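Local coordinates for protein Cwp19 (Clostridioides difficile, PDB 5OQ3) that probably hydrolyses bacterial cell-wall peptidoglycan, this chain being the TIM-barrel glycoside hydrolase domain of a longer S-layer-associated protein, at residues A121-Y126 and V187-Y192. Numbering follows the deposited sequence.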
loop_
_atom_site.group_PDB
_atom_site.type_symbol
_atom_site.label_atom_id
_atom_site.label_comp_id
_atom_site.label_asym_id
_atom_site.label_seq_id
_atom_site.Cartn_x
_atom_site.Cartn_y
_atom_site.Cartn_z
ATOM N N ALA A 121 -8.116 0.587 -5.273
ATOM C CA ALA A 121 -8.370 1.247 -3.995
ATOM C C ALA A 121 -7.364 0.773 -2.965
ATOM O O ALA A 121 -7.308 -0.431 -2.656
ATOM C CB ALA A 121 -9.787 0.940 -3.536
ATOM N N TRP A 122 -6.571 1.719 -2.443
ATOM C CA TRP A 122 -5.532 1.445 -1.492
ATOM C C TRP A 122 -6.006 1.777 -0.060
ATOM O O TRP A 122 -6.477 2.882 0.216
ATOM C CB TRP A 122 -4.288 2.202 -1.921
ATOM C CG TRP A 122 -3.195 2.516 -0.967
ATOM C CD1 TRP A 122 -2.874 1.869 0.210
ATOM C CD2 TRP A 122 -2.198 3.514 -1.153
ATOM N NE1 TRP A 122 -1.783 2.460 0.775
ATOM C CE2 TRP A 122 -1.358 3.473 -0.028
ATOM C CE3 TRP A 122 -1.958 4.483 -2.130
ATOM C CZ2 TRP A 122 -0.255 4.334 0.130
ATOM C CZ3 TRP A 122 -0.888 5.358 -1.965
ATOM C CH2 TRP A 122 -0.054 5.272 -0.844
ATOM N N PHE A 123 -5.815 0.795 0.805
ATOM C CA PHE A 123 -6.189 0.865 2.219
ATOM C C PHE A 123 -4.968 0.641 3.117
ATOM O O PHE A 123 -4.125 -0.235 2.837
ATOM C CB PHE A 123 -7.201 -0.232 2.555
ATOM C CG PHE A 123 -8.464 -0.195 1.750
ATOM C CD1 PHE A 123 -8.549 -0.783 0.475
ATOM C CD2 PHE A 123 -9.632 0.297 2.307
ATOM C CE1 PHE A 123 -9.717 -0.767 -0.239
ATOM C CE2 PHE A 123 -10.801 0.322 1.581
ATOM C CZ PHE A 123 -10.860 -0.240 0.310
ATOM N N ASN A 124 -4.914 1.373 4.237
ATOM C CA ASN A 124 -3.993 1.072 5.335
ATOM C C ASN A 124 -4.832 0.344 6.410
ATOM O O ASN A 124 -5.757 0.933 6.946
ATOM C CB ASN A 124 -3.338 2.350 5.838
ATOM C CG ASN A 124 -2.383 2.094 6.983
ATOM O OD1 ASN A 124 -2.698 1.335 7.914
ATOM N ND2 ASN A 124 -1.222 2.786 6.955
ATOM N N PRO A 125 -4.575 -0.951 6.680
ATOM C CA PRO A 125 -5.516 -1.659 7.541
ATOM C C PRO A 125 -5.522 -1.202 9.017
ATOM O O PRO A 125 -6.607 -1.033 9.578
ATOM C CB PRO A 125 -5.065 -3.137 7.420
ATOM C CG PRO A 125 -3.688 -3.090 6.869
ATOM C CD PRO A 125 -3.585 -1.851 6.060
ATOM N N TYR A 126 -4.345 -1.116 9.658
ATOM C CA TYR A 126 -4.278 -1.037 11.137
ATOM C C TYR A 126 -4.013 0.370 11.715
ATOM O O TYR A 126 -4.195 0.538 12.901
ATOM C CB TYR A 126 -3.210 -1.963 11.723
ATOM C CG TYR A 126 -3.222 -3.405 11.214
ATOM C CD1 TYR A 126 -4.287 -4.260 11.446
ATOM C CD2 TYR A 126 -2.131 -3.911 10.543
ATOM C CE1 TYR A 126 -4.270 -5.570 11.005
ATOM C CE2 TYR A 126 -2.077 -5.227 10.124
ATOM C CZ TYR A 126 -3.152 -6.065 10.372
ATOM O OH TYR A 126 -3.072 -7.355 9.933
ATOM N N VAL A 187 -8.043 -4.049 -5.085
ATOM C CA VAL A 187 -7.840 -3.637 -3.674
ATOM C C VAL A 187 -6.350 -3.821 -3.389
ATOM O O VAL A 187 -5.785 -4.853 -3.743
ATOM C CB VAL A 187 -8.722 -4.527 -2.738
ATOM C CG1 VAL A 187 -8.350 -4.301 -1.277
ATOM C CG2 VAL A 187 -10.206 -4.329 -3.035
ATOM N N HIS A 188 -5.755 -2.808 -2.758
ATOM C CA HIS A 188 -4.335 -2.748 -2.529
ATOM C C HIS A 188 -4.044 -2.389 -1.065
ATOM O O HIS A 188 -4.642 -1.422 -0.540
ATOM C CB HIS A 188 -3.771 -1.647 -3.411
ATOM C CG HIS A 188 -2.283 -1.446 -3.349
ATOM N ND1 HIS A 188 -1.433 -2.021 -4.265
ATOM C CD2 HIS A 188 -1.524 -0.668 -2.555
ATOM C CE1 HIS A 188 -0.196 -1.622 -4.014
ATOM N NE2 HIS A 188 -0.221 -0.805 -2.981
ATOM N N PHE A 189 -3.146 -3.135 -0.413
ATOM C CA PHE A 189 -2.566 -2.716 0.879
ATOM C C PHE A 189 -1.100 -2.389 0.638
ATOM O O PHE A 189 -0.434 -3.088 -0.126
ATOM C CB PHE A 189 -2.619 -3.841 1.954
ATOM C CG PHE A 189 -4.005 -4.239 2.433
ATOM C CD1 PHE A 189 -5.199 -3.598 2.058
ATOM C CD2 PHE A 189 -4.097 -5.256 3.340
ATOM C CE1 PHE A 189 -6.434 -4.012 2.551
ATOM C CE2 PHE A 189 -5.316 -5.641 3.858
ATOM C CZ PHE A 189 -6.469 -5.032 3.465
ATOM N N ASP A 190 -0.612 -1.352 1.325
ATOM C CA ASP A 190 0.808 -1.050 1.304
ATOM C C ASP A 190 1.523 -1.763 2.448
ATOM O O ASP A 190 1.116 -2.873 2.846
ATOM C CB ASP A 190 1.078 0.457 1.196
ATOM C CG ASP A 190 0.597 1.256 2.380
ATOM O OD1 ASP A 190 -0.518 0.963 2.879
ATOM O OD2 ASP A 190 1.250 2.265 2.750
ATOM N N ASP A 191 2.599 -1.205 2.985
ATOM C CA ASP A 191 3.605 -2.000 3.670
ATOM C C ASP A 191 3.519 -1.978 5.193
ATOM O O ASP A 191 4.398 -2.558 5.836
ATOM C CB ASP A 191 5.008 -1.529 3.234
ATOM C CG ASP A 191 5.230 -0.013 3.401
ATOM O OD1 ASP A 191 4.549 0.830 2.732
ATOM O OD2 ASP A 191 6.100 0.344 4.223
ATOM N N TYR A 192 2.460 -1.396 5.765
ATOM C CA TYR A 192 2.362 -1.241 7.209
ATOM C C TYR A 192 1.515 -2.356 7.810
ATOM O O TYR A 192 0.345 -2.540 7.454
ATOM C CB TYR A 192 1.842 0.132 7.623
ATOM C CG TYR A 192 2.677 1.275 7.125
ATOM C CD1 TYR A 192 3.886 1.591 7.735
ATOM C CD2 TYR A 192 2.275 2.039 6.032
ATOM C CE1 TYR A 192 4.660 2.637 7.278
ATOM C CE2 TYR A 192 3.055 3.096 5.567
ATOM C CZ TYR A 192 4.224 3.390 6.206
ATOM O OH TYR A 192 4.987 4.423 5.738
HETATM O O HOH W 1 -1.539 -0.944 8.704
HETATM O O HOH W 2 -0.671 3.729 4.239
#
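Ala-121 to Phe-123 and Val-187 to Phe-189 run parallel, their axes 4.6 Å apart at closest and 32° askew, as the third and fourth neighbouring strands of the TIM barrel. The backbone of His-188 serves both ways: its N donates to Ala-121 O, and its O accepts from Phe-123 N, 2.8 Å from His-188 O. Side chains then alternate. Val-187, Phe-123 and Phe-189 turn to one face, where apolar side chains suit the layer between the sheet and helices 165-181 and 214-236: Val-187 CG1 sits 3.9 Å from Phe-123 CE1, and Pro-125 CG lies over one face of the Phe-189 ring. Trp-122 and His-188 turn to the other face, inside the barrel. Histidine suits this place because its flat imidazole presents an edge to the face of the indole five-membered ring, planes at 74°, while its ND1 is hydrogen-bonded to Tyr-286 OH. Past the strand ends, Asp-190 has CG between its backbone N and carbonyl carbon (chi1 64°), which swings the carboxylate back toward Trp-122. The buried indole N-H thereby gains an acceptor, with Trp-122 NE1 2.9 Å from Asp-190 OD1; the oxygen lies near the ring plane, yet the donor stands above the carboxylate plane. Buried Asn-124 suits its place between two bridging waters, since its amide both donates and accepts: OD1 receives Arg-127 N and a water shared with Tyr-192 O, while Asn-124 ND2 donates to a second water, 2.9 Å away, that in turn donates to Asp-190 OD2.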